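Local structure of protein NAGD (Escherichia coli, 2C4N) at residues I3-D9 with E195-D201; A74-F78 with P179-R183; G84-V89 with A102-D108; F140-D146 with C156-C160. The protein catalyses the hydrolysis of ribonucleoside 5'-phosphates to ribonucleosides and phosphate, with magnesium as cofactor. All coordinates share one frame; numbering follows the deposited sequence.

Contact 1 of 4, residues I3-D9 with E195-D201. With MG (magnesium ion), chain B.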
# COMPACT_ATOMS: atom_id res chain seq x y z
N ILE A 3 -18.46 -15.02 -32.22
CA ILE A 3 -18.98 -15.34 -30.92
C ILE A 3 -19.78 -16.62 -30.92
O ILE A 3 -20.77 -16.68 -31.57
CB ILE A 3 -19.80 -14.22 -30.38
CG1 ILE A 3 -18.98 -12.97 -30.22
CG2 ILE A 3 -20.31 -14.62 -29.06
CD1 ILE A 3 -19.74 -11.80 -29.90
N LYS A 4 -19.32 -17.64 -30.20
CA LYS A 4 -20.02 -18.92 -30.15
C LYS A 4 -20.40 -19.28 -28.72
O LYS A 4 -21.19 -20.20 -28.49
CB LYS A 4 -19.13 -20.03 -30.72
CG LYS A 4 -18.75 -19.86 -32.18
CD LYS A 4 -17.86 -21.01 -32.64
CE LYS A 4 -17.47 -20.87 -34.10
NZ LYS A 4 -16.57 -21.98 -34.52
N ASN A 5 -19.84 -18.55 -27.76
CA ASN A 5 -20.10 -18.79 -26.34
C ASN A 5 -20.27 -17.45 -25.63
O ASN A 5 -19.72 -16.43 -26.06
CB ASN A 5 -18.93 -19.54 -25.71
CG ASN A 5 -18.52 -20.75 -26.53
OD1 ASN A 5 -19.11 -21.83 -26.42
ND2 ASN A 5 -17.49 -20.58 -27.36
N VAL A 6 -21.00 -17.44 -24.52
CA VAL A 6 -21.23 -16.20 -23.79
C VAL A 6 -21.11 -16.32 -22.28
O VAL A 6 -21.71 -17.20 -21.68
CB VAL A 6 -22.64 -15.63 -24.10
CG1 VAL A 6 -22.86 -14.34 -23.30
CG2 VAL A 6 -22.80 -15.37 -25.59
N ILE A 7 -20.32 -15.43 -21.69
CA ILE A 7 -20.18 -15.36 -20.24
C ILE A 7 -20.85 -14.04 -19.91
O ILE A 7 -20.45 -12.99 -20.43
CB ILE A 7 -18.71 -15.29 -19.77
CG1 ILE A 7 -17.99 -16.60 -20.05
CG2 ILE A 7 -18.67 -14.99 -18.27
CD1 ILE A 7 -16.51 -16.58 -19.67
N CYS A 8 -21.87 -14.07 -19.07
CA CYS A 8 -22.57 -12.85 -18.73
C CYS A 8 -22.60 -12.63 -17.23
O CYS A 8 -23.08 -13.47 -16.47
CB CYS A 8 -24.00 -12.87 -19.28
SG CYS A 8 -24.91 -11.32 -19.05
N ASP A 9 -22.09 -11.48 -16.81
CA ASP A 9 -22.09 -11.14 -15.40
C ASP A 9 -23.53 -10.94 -14.93
O ASP A 9 -24.40 -10.57 -15.72
CB ASP A 9 -21.28 -9.86 -15.18
CG ASP A 9 -21.32 -9.41 -13.75
OD1 ASP A 9 -20.91 -10.19 -12.87
OD2 ASP A 9 -21.78 -8.28 -13.52
N GLU A 195 -13.54 -17.35 -29.27
CA GLU A 195 -14.94 -17.37 -29.71
C GLU A 195 -15.89 -17.10 -28.55
O GLU A 195 -17.05 -17.51 -28.58
CB GLU A 195 -15.31 -18.71 -30.35
CG GLU A 195 -14.77 -18.91 -31.75
CD GLU A 195 -13.59 -19.84 -31.79
OE1 GLU A 195 -13.75 -21.02 -31.42
OE2 GLU A 195 -12.49 -19.40 -32.20
N THR A 196 -15.40 -16.40 -27.53
CA THR A 196 -16.23 -16.11 -26.37
C THR A 196 -16.22 -14.63 -26.03
O THR A 196 -15.20 -13.95 -26.14
CB THR A 196 -15.76 -16.90 -25.14
OG1 THR A 196 -15.75 -18.30 -25.46
CG2 THR A 196 -16.70 -16.67 -23.96
N VAL A 197 -17.38 -14.13 -25.63
CA VAL A 197 -17.52 -12.74 -25.25
C VAL A 197 -17.99 -12.74 -23.80
O VAL A 197 -18.67 -13.67 -23.36
CB VAL A 197 -18.59 -12.01 -26.11
CG1 VAL A 197 -19.96 -12.67 -25.93
CG2 VAL A 197 -18.67 -10.54 -25.73
N ILE A 198 -17.59 -11.72 -23.06
CA ILE A 198 -18.06 -11.60 -21.69
C ILE A 198 -18.79 -10.27 -21.62
O ILE A 198 -18.33 -9.28 -22.19
CB ILE A 198 -16.91 -11.61 -20.65
CG1 ILE A 198 -17.49 -11.33 -19.25
CG2 ILE A 198 -15.84 -10.59 -21.01
CD1 ILE A 198 -16.52 -11.62 -18.12
N VAL A 199 -19.94 -10.27 -20.96
CA VAL A 199 -20.73 -9.05 -20.80
C VAL A 199 -20.66 -8.69 -19.32
O VAL A 199 -20.92 -9.53 -18.46
CB VAL A 199 -22.22 -9.28 -21.19
CG1 VAL A 199 -23.00 -7.99 -21.02
CG2 VAL A 199 -22.32 -9.78 -22.62
N GLY A 200 -20.30 -7.45 -19.02
CA GLY A 200 -20.22 -7.04 -17.63
C GLY A 200 -20.43 -5.55 -17.45
O GLY A 200 -20.39 -4.79 -18.42
N ASP A 201 -20.63 -5.13 -16.20
CA ASP A 201 -20.86 -3.71 -15.91
C ASP A 201 -19.69 -3.04 -15.19
O ASP A 201 -19.69 -1.82 -15.03
CB ASP A 201 -22.10 -3.56 -15.03
CG ASP A 201 -21.93 -4.21 -13.68
OD1 ASP A 201 -21.62 -5.41 -13.66
OD2 ASP A 201 -22.11 -3.53 -12.64
MG MG B . -21.59 -6.80 -11.87
O HOH W 1 -15.21 -22.21 -28.67
O HOH W 2 -21.60 -5.02 -10.36
O HOH W 3 -19.29 -6.74 -12.18

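Contact 2 of 4, residues A74-F78 with P179-R183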
# COMPACT_ATOMS: atom_id res chain seq x y z
N ALA A 74 -16.10 -21.97 -8.60
CA ALA A 74 -14.80 -21.79 -9.22
C ALA A 74 -13.68 -22.17 -8.25
O ALA A 74 -12.68 -22.77 -8.65
CB ALA A 74 -14.63 -20.35 -9.69
N THR A 75 -13.86 -21.83 -6.98
CA THR A 75 -12.86 -22.16 -5.96
C THR A 75 -12.79 -23.67 -5.79
O THR A 75 -11.70 -24.24 -5.67
CB THR A 75 -13.20 -21.50 -4.61
OG1 THR A 75 -13.12 -20.07 -4.75
CG2 THR A 75 -12.24 -21.97 -3.53
N ALA A 76 -13.94 -24.33 -5.78
CA ALA A 76 -13.97 -25.78 -5.64
C ALA A 76 -13.29 -26.41 -6.85
O ALA A 76 -12.51 -27.36 -6.71
CB ALA A 76 -15.42 -26.28 -5.54
N ASP A 77 -13.56 -25.88 -8.04
CA ASP A 77 -12.96 -26.40 -9.26
C ASP A 77 -11.45 -26.21 -9.23
O ASP A 77 -10.70 -27.05 -9.72
CB ASP A 77 -13.53 -25.71 -10.50
CG ASP A 77 -14.90 -26.24 -10.88
OD1 ASP A 77 -15.22 -27.39 -10.50
OD2 ASP A 77 -15.65 -25.52 -11.57
N PHE A 78 -11.01 -25.09 -8.66
CA PHE A 78 -9.59 -24.79 -8.54
C PHE A 78 -8.91 -25.80 -7.62
O PHE A 78 -7.86 -26.35 -7.95
CB PHE A 78 -9.43 -23.37 -8.00
CG PHE A 78 -8.01 -23.01 -7.62
CD1 PHE A 78 -7.47 -23.42 -6.40
CD2 PHE A 78 -7.22 -22.26 -8.49
CE1 PHE A 78 -6.17 -23.08 -6.05
CE2 PHE A 78 -5.91 -21.92 -8.14
CZ PHE A 78 -5.38 -22.33 -6.92
N PRO A 179 -7.93 -13.47 -14.07
CA PRO A 179 -8.30 -14.10 -15.35
C PRO A 179 -8.61 -15.59 -15.21
O PRO A 179 -9.33 -16.16 -16.03
CB PRO A 179 -7.06 -13.85 -16.22
CG PRO A 179 -6.48 -12.60 -15.64
CD PRO A 179 -6.60 -12.85 -14.16
N TRP A 180 -8.09 -16.23 -14.18
CA TRP A 180 -8.32 -17.66 -14.00
C TRP A 180 -9.79 -18.07 -13.98
O TRP A 180 -10.17 -19.08 -14.57
CB TRP A 180 -7.65 -18.18 -12.74
CG TRP A 180 -7.72 -19.68 -12.66
CD1 TRP A 180 -6.86 -20.56 -13.25
CD2 TRP A 180 -8.75 -20.46 -12.06
NE1 TRP A 180 -7.30 -21.85 -13.05
CE2 TRP A 180 -8.46 -21.81 -12.32
CE3 TRP A 180 -9.90 -20.14 -11.33
CZ2 TRP A 180 -9.29 -22.85 -11.88
CZ3 TRP A 180 -10.72 -21.17 -10.89
CH2 TRP A 180 -10.41 -22.52 -11.16
N ILE A 181 -10.64 -17.30 -13.29
CA ILE A 181 -12.05 -17.66 -13.23
C ILE A 181 -12.69 -17.64 -14.62
O ILE A 181 -13.66 -18.36 -14.86
CB ILE A 181 -12.84 -16.75 -12.27
CG1 ILE A 181 -14.21 -17.39 -11.99
CG2 ILE A 181 -13.01 -15.36 -12.86
CD1 ILE A 181 -14.96 -16.77 -10.84
N ILE A 182 -12.16 -16.83 -15.52
CA ILE A 182 -12.68 -16.77 -16.88
C ILE A 182 -12.27 -18.07 -17.57
O ILE A 182 -13.05 -18.65 -18.34
CB ILE A 182 -12.10 -15.55 -17.66
CG1 ILE A 182 -12.47 -14.24 -16.94
CG2 ILE A 182 -12.63 -15.54 -19.08
CD1 ILE A 182 -13.96 -14.05 -16.72
N ARG A 183 -11.06 -18.52 -17.30
CA ARG A 183 -10.56 -19.78 -17.86
C ARG A 183 -11.44 -20.92 -17.37
O ARG A 183 -11.82 -21.80 -18.14
CB ARG A 183 -9.11 -20.02 -17.41
CG ARG A 183 -8.08 -19.75 -18.50
CD ARG A 183 -8.35 -20.64 -19.71
NE ARG A 183 -8.08 -19.96 -20.97
CZ ARG A 183 -8.46 -20.41 -22.15
NH1 ARG A 183 -9.12 -21.55 -22.25
NH2 ARG A 183 -8.18 -19.72 -23.25

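Contact 3 of 4, residues G84-V89 with A102-D108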
# COMPACT_ATOMS: atom_id res chain seq x y z
N GLY A 84 -3.69 -32.43 -1.81
CA GLY A 84 -4.05 -32.02 -0.47
C GLY A 84 -5.55 -31.82 -0.46
O GLY A 84 -6.09 -31.18 -1.36
N LYS A 85 -6.22 -32.38 0.53
CA LYS A 85 -7.67 -32.26 0.61
C LYS A 85 -8.16 -31.90 2.00
O LYS A 85 -9.25 -32.29 2.40
CB LYS A 85 -8.33 -33.55 0.13
CG LYS A 85 -8.24 -33.78 -1.37
CD LYS A 85 -8.89 -32.62 -2.12
CE LYS A 85 -8.76 -32.77 -3.63
NZ LYS A 85 -10.03 -33.20 -4.29
N LYS A 86 -7.33 -31.18 2.74
CA LYS A 86 -7.68 -30.74 4.08
C LYS A 86 -7.65 -29.22 4.10
O LYS A 86 -6.66 -28.61 3.69
CB LYS A 86 -6.69 -31.28 5.11
CG LYS A 86 -6.90 -32.74 5.48
CD LYS A 86 -6.05 -33.13 6.68
CE LYS A 86 -6.43 -34.51 7.20
NZ LYS A 86 -6.18 -35.58 6.19
N ALA A 87 -8.73 -28.61 4.56
CA ALA A 87 -8.79 -27.16 4.58
C ALA A 87 -9.51 -26.57 5.78
O ALA A 87 -10.48 -27.15 6.28
CB ALA A 87 -9.45 -26.65 3.30
N TYR A 88 -9.02 -25.43 6.25
CA TYR A 88 -9.68 -24.72 7.32
C TYR A 88 -10.46 -23.69 6.53
O TYR A 88 -9.88 -22.89 5.78
CB TYR A 88 -8.68 -24.04 8.26
CG TYR A 88 -9.37 -23.16 9.27
CD1 TYR A 88 -9.28 -21.77 9.19
CD2 TYR A 88 -10.18 -23.71 10.26
CE1 TYR A 88 -9.98 -20.95 10.07
CE2 TYR A 88 -10.89 -22.90 11.14
CZ TYR A 88 -10.79 -21.52 11.04
OH TYR A 88 -11.50 -20.71 11.90
N VAL A 89 -11.78 -23.70 6.68
CA VAL A 89 -12.62 -22.78 5.92
C VAL A 89 -13.30 -21.71 6.75
O VAL A 89 -13.87 -21.97 7.80
CB VAL A 89 -13.71 -23.56 5.14
CG1 VAL A 89 -14.56 -22.60 4.32
CG2 VAL A 89 -13.05 -24.59 4.23
N ALA A 102 -16.01 -31.79 -3.57
CA ALA A 102 -14.70 -31.82 -4.23
C ALA A 102 -13.76 -32.77 -3.48
O ALA A 102 -12.57 -32.84 -3.78
CB ALA A 102 -14.10 -30.42 -4.28
N GLY A 103 -14.31 -33.48 -2.49
CA GLY A 103 -13.52 -34.44 -1.73
C GLY A 103 -12.73 -33.90 -0.55
O GLY A 103 -11.83 -34.57 -0.05
N PHE A 104 -13.06 -32.70 -0.09
CA PHE A 104 -12.35 -32.11 1.03
C PHE A 104 -12.81 -32.50 2.42
O PHE A 104 -13.97 -32.86 2.64
CB PHE A 104 -12.39 -30.58 0.96
CG PHE A 104 -11.28 -29.99 0.15
CD1 PHE A 104 -11.33 -29.99 -1.24
CD2 PHE A 104 -10.17 -29.45 0.78
CE1 PHE A 104 -10.28 -29.46 -2.00
CE2 PHE A 104 -9.11 -28.91 0.04
CZ PHE A 104 -9.16 -28.92 -1.35
N THR A 105 -11.87 -32.41 3.35
CA THR A 105 -12.13 -32.64 4.76
C THR A 105 -11.93 -31.23 5.31
O THR A 105 -10.92 -30.58 5.01
CB THR A 105 -11.08 -33.59 5.39
OG1 THR A 105 -11.35 -34.94 4.99
CG2 THR A 105 -11.13 -33.50 6.92
N ILE A 106 -12.90 -30.74 6.07
CA ILE A 106 -12.78 -29.40 6.63
C ILE A 106 -12.35 -29.58 8.07
O ILE A 106 -13.05 -30.21 8.86
CB ILE A 106 -14.13 -28.66 6.51
CG1 ILE A 106 -14.48 -28.50 5.02
CG2 ILE A 106 -14.06 -27.29 7.19
CD1 ILE A 106 -15.72 -27.69 4.73
N THR A 107 -11.18 -29.04 8.40
CA THR A 107 -10.62 -29.22 9.74
C THR A 107 -9.71 -28.08 10.18
O THR A 107 -9.18 -27.33 9.36
CB THR A 107 -9.78 -30.51 9.77
OG1 THR A 107 -9.12 -30.64 11.03
CG2 THR A 107 -8.72 -30.48 8.66
N ASP A 108 -9.54 -27.96 11.49
CA ASP A 108 -8.65 -26.95 12.04
C ASP A 108 -7.43 -27.68 12.61
O ASP A 108 -6.73 -27.17 13.49
CB ASP A 108 -9.36 -26.11 13.11
CG ASP A 108 -9.80 -26.93 14.30
OD1 ASP A 108 -9.63 -28.17 14.29
OD2 ASP A 108 -10.32 -26.32 15.26

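Contact 4 of 4, residues F140-D146 with C156-C160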
# COMPACT_ATOMS: atom_id res chain seq x y z
N PHE A 140 -3.11 -20.14 1.13
CA PHE A 140 -4.13 -19.12 1.32
C PHE A 140 -4.95 -18.80 0.05
O PHE A 140 -4.44 -18.18 -0.88
CB PHE A 140 -3.42 -17.86 1.86
CG PHE A 140 -4.32 -16.83 2.48
CD1 PHE A 140 -5.65 -17.11 2.82
CD2 PHE A 140 -3.82 -15.56 2.76
CE1 PHE A 140 -6.45 -16.13 3.42
CE2 PHE A 140 -4.61 -14.58 3.36
CZ PHE A 140 -5.93 -14.86 3.70
N ILE A 141 -6.21 -19.23 0.04
CA ILE A 141 -7.11 -19.03 -1.10
C ILE A 141 -8.36 -18.29 -0.64
O ILE A 141 -8.90 -18.56 0.43
CB ILE A 141 -7.59 -20.38 -1.69
CG1 ILE A 141 -6.41 -21.35 -1.85
CG2 ILE A 141 -8.28 -20.14 -3.02
CD1 ILE A 141 -5.36 -20.89 -2.82
N ALA A 142 -8.85 -17.37 -1.48
CA ALA A 142 -10.05 -16.61 -1.16
C ALA A 142 -10.96 -16.57 -2.38
O ALA A 142 -10.48 -16.49 -3.52
CB ALA A 142 -9.68 -15.19 -0.72
N THR A 143 -12.27 -16.62 -2.17
CA THR A 143 -13.21 -16.63 -3.29
C THR A 143 -13.25 -15.36 -4.14
O THR A 143 -13.25 -15.45 -5.37
CB THR A 143 -14.65 -16.96 -2.81
OG1 THR A 143 -15.09 -16.00 -1.85
CG2 THR A 143 -14.71 -18.35 -2.20
N ASN A 144 -13.28 -14.19 -3.52
CA ASN A 144 -13.34 -12.95 -4.28
C ASN A 144 -12.78 -11.77 -3.48
O ASN A 144 -12.91 -11.72 -2.26
CB ASN A 144 -14.79 -12.67 -4.72
CG ASN A 144 -15.75 -12.55 -3.54
OD1 ASN A 144 -15.92 -13.48 -2.75
ND2 ASN A 144 -16.40 -11.39 -3.43
N PRO A 145 -12.16 -10.80 -4.16
CA PRO A 145 -11.56 -9.62 -3.52
C PRO A 145 -12.50 -8.50 -3.05
O PRO A 145 -12.07 -7.60 -2.34
CB PRO A 145 -10.56 -9.14 -4.56
CG PRO A 145 -11.30 -9.40 -5.85
CD PRO A 145 -11.93 -10.78 -5.62
N ASP A 146 -13.76 -8.56 -3.45
CA ASP A 146 -14.73 -7.54 -3.06
C ASP A 146 -14.71 -7.31 -1.55
O ASP A 146 -14.78 -8.26 -0.77
CB ASP A 146 -16.12 -7.97 -3.52
CG ASP A 146 -16.17 -8.25 -5.00
OD1 ASP A 146 -16.46 -7.32 -5.78
OD2 ASP A 146 -15.90 -9.40 -5.39
N CYS A 156 -15.91 -11.13 1.34
CA CYS A 156 -14.65 -11.85 1.40
C CYS A 156 -13.40 -10.99 1.62
O CYS A 156 -12.59 -11.27 2.51
CB CYS A 156 -14.47 -12.68 0.13
SG CYS A 156 -12.97 -13.68 0.12
N GLY A 157 -13.24 -9.96 0.80
CA GLY A 157 -12.07 -9.09 0.91
C GLY A 157 -11.87 -8.50 2.29
O GLY A 157 -10.74 -8.36 2.76
N ALA A 158 -12.98 -8.15 2.94
CA ALA A 158 -12.92 -7.57 4.28
C ALA A 158 -12.54 -8.62 5.33
O ALA A 158 -11.86 -8.32 6.31
CB ALA A 158 -14.27 -6.95 4.63
N LEU A 159 -12.99 -9.86 5.12
CA LEU A 159 -12.67 -10.94 6.04
C LEU A 159 -11.20 -11.31 5.92
O LEU A 159 -10.57 -11.72 6.90
CB LEU A 159 -13.54 -12.18 5.75
CG LEU A 159 -15.07 -11.98 5.71
CD1 LEU A 159 -15.74 -13.34 5.78
CD2 LEU A 159 -15.52 -11.12 6.87
N CYS A 160 -10.64 -11.17 4.73
CA CYS A 160 -9.23 -11.49 4.52
C CYS A 160 -8.30 -10.43 5.12
O CYS A 160 -7.19 -10.74 5.54
CB CYS A 160 -8.93 -11.62 3.03
SG CYS A 160 -9.61 -13.11 2.25
O HOH W 4 -17.75 -12.22 -0.66

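Contact 1 of 4, residues I3-D9 with E195-D201
Glu-195 O takes the backbone N-H of Lys-4, with Lys-4 N to Glu-195 O 2.8 Å. The N-H of Asn-5 shares this oxygen, with Asn-5 N to Glu-195 O 3.1 Å, and Asn-5 ND2 adds a weak third bond. Lys-4 N comes in tilted from the carbonyl plane, whereas Asn-5 N lies nearly in line with the C=O bond. From this shared acceptor strands 5-9 and 196-200 run parallel, with axes 14° apart. Val-197 O receives Ile-7 N, Ile-7 O receives Val-199 N, and Val-199 O receives Asp-9 N at 2.8 Å. These are the two middle strands of the six-stranded parallel sheet of the HAD core. On one face Ile-7 CG2 meets CG1 and CD1 of Ile-198, while helix 180-189 packs on both isoleucines. On the other face Val-197 sets its CG1 between the backbone N and the carbonyl carbon (chi1 61°), which brings this methyl to within 3.7 Å of Ile-3 CG2 and alongside Val-6 CG2. At the C-terminal ends of the strands Asp-9 and Asp-201, the latter one residue past its strand, converge on the magnesium ion, bound by Asp-9 OD2 at 2.2 Å and Asp-201 OD1 at 2.3 Å. Two waters and Asp-11 O are also at the metal. The carboxylate planes are only 10° apart. Asp-9 OD1 forms a salt bridge with Lys-176, and Asp-201 OD2 accepts from Val-224 N. Asp-9 OD2 and Asp-201 OD1 stand 2.9 Å apart, a closeness that the shared cation probably makes tolerable; the parallel pairing brings two acidic ligands, far apart in the sequence, to one metal.

Contact 2 of 4, residues A74-F78 with P179-R183
Phe-78 and Trp-180 make a T-shaped (edge-to-face) pair that joins helix 71-80 to helix 180-189, the helices that come before and after the cap in the chain of this HAD fold. Phe-78 CB starts the contact, 3.4 Å from Trp-180 CH2. With CG anti to the backbone N (chi1 171°), the phenyl ring stands on edge above the indole, the planes meeting at 82°. Its CD2 lies over one face of the indole, offset toward the rim and 4.0 Å from Trp-180 CZ2. On the other flank of the ring Phe-78 CE1 reaches Ile-141 CD1, and the phenyl also meets Phe-172 of its own chain and Phe-211 of a second subunit. That same Phe-211 stacks on Trp-180, which makes the pair part of an aromatic cluster shared between two chains. At the indole edge, Ala-74 O lies near the ring plane, 3.4 Å from Trp-180 CZ3. This carbonyl is already engaged by Phe-78 N, the regular helix bond, at 2.9 Å. A leucine in place of the tryptophan would probably leave the Phe-78 edge without an aromatic face and deprive Phe-211 of the second subunit of its stacking partner. The next residue, Ile-181, reaches the neighbouring helix with the end of its side chain: its CG1 and CD1 both rest on Ala-74, each 3.8 Å from Ala-74 CB.

Contact 3 of 4, residues G84-V89 with A102-D108
Lys-85 crosses Phe-104 at about a right angle, laying CD over the ring face in a CH-pi contact 3.8 Å from the centroid. Bends at chi2 and chi4 carry the chain past the ring, and NZ then donates to Ala-102 O at 2.6 Å, almost in line with that C=O bond. Phe-104 CD2 also touches Ala-87 CB (3.8 Å). With an alanine in place of Phe-104 the lysine chain would probably lose the surface it lies on, and a gap would be likely to open beside Ala-87. Further along, Tyr-88 presents its ring edge to Thr-107 O, in plane, with Asp-108 CB 3.8 Å from its CD2. Val-89 CG2 reaches CD1 and CG2 of Ile-106, and both residues pack against helix 94-101. The backbones pair in parallel: Lys-85 O accepts Thr-105 N (2.8 Å), Thr-105 O accepts Ala-87 N, and Ala-87 O accepts Thr-107 N. This joins the two strands of the beta-alpha-beta unit 86-90, 94-101, 105-116 at the edge of the four-stranded sheet. Gly-103, at positive phi, is the C-prime residue of the Schellman motif ending helix 94-101. An ammonium group bound to Ala-102 O is likely to offset the partial negative charge of that helix end.

Contact 4 of 4, residues F140-D146 with C156-C160
The amide of Asn-144 is held flat from both ends, while Cys-156 CB lies well off its plane, 3.3 Å from OD1. Asn-144 ND2 donates in the amide plane to Asp-146 OD2 (2.8 Å, 176° at the hydrogen), which it meets on the anti side, 23° out of the carboxylate plane. Thr-143 OG1 donates to Asn-144 OD1 in the carbonyl plane. A water also donates to OD1 and accepts from Cys-156 N at 2.9 Å, bridging the amide to the start of helix 156-167. The other flat group, the Phe-140 ring, is approached obliquely by Cys-160 SG, 5.3 Å from its centroid, a sulfur-aromatic contact. Between the two, Ala-142 CB touches both sulfurs, Cys-160 SG at 3.6 Å and Cys-156 SG at 3.7 Å. Strand 139-142, helix 156-167 and strand 172-173 form a beta-alpha-beta unit of the four-stranded cap sheet, and the turn leaving the first strand carries Asp-146, which probably confers substrate specificity. Asp-146 OD2 also accepts from Asn-43, a probable substrate-binding residue, so Asn-144 probably helps to position this carboxylate. Thiol and backbone meet as well: Cys-156 SG, anti to its own N (chi1 -177°), accepts a weak bond from Asn-144 N. Asp-146 O receives Gly-157 N at 2.8 Å, the donor standing above the carbonyl plane. Gly-157 CA rests 3.6 Å from Pro-145 O, and any CB on this residue would collide with the carbonyl oxygens of Pro-145 and Asp-146.

Contact 1 lies in the six-stranded sheet of the HAD core, contacts 3 and 4 in the four-stranded sheet of the cap, and contact 2 between them, on helix 71-80, which precedes the first cap strand, and helix 180-189, which follows the last. Contact 1 spans the longest loop; contact 2 closes within it, and contacts 3 and 4 follow in series inside contact 2. Centres of contacts 1 and 3 are 33 Å apart, on opposite sides of the chain's centre. Contact 2 touches all the others, through Ile-182 to contact 1, Ala-76 to contact 3, and Thr-75 and Phe-78 to contact 4. The fold thus sets the side chain of Asp-146, in the cap, about 8 Å from the magnesium ion of the core.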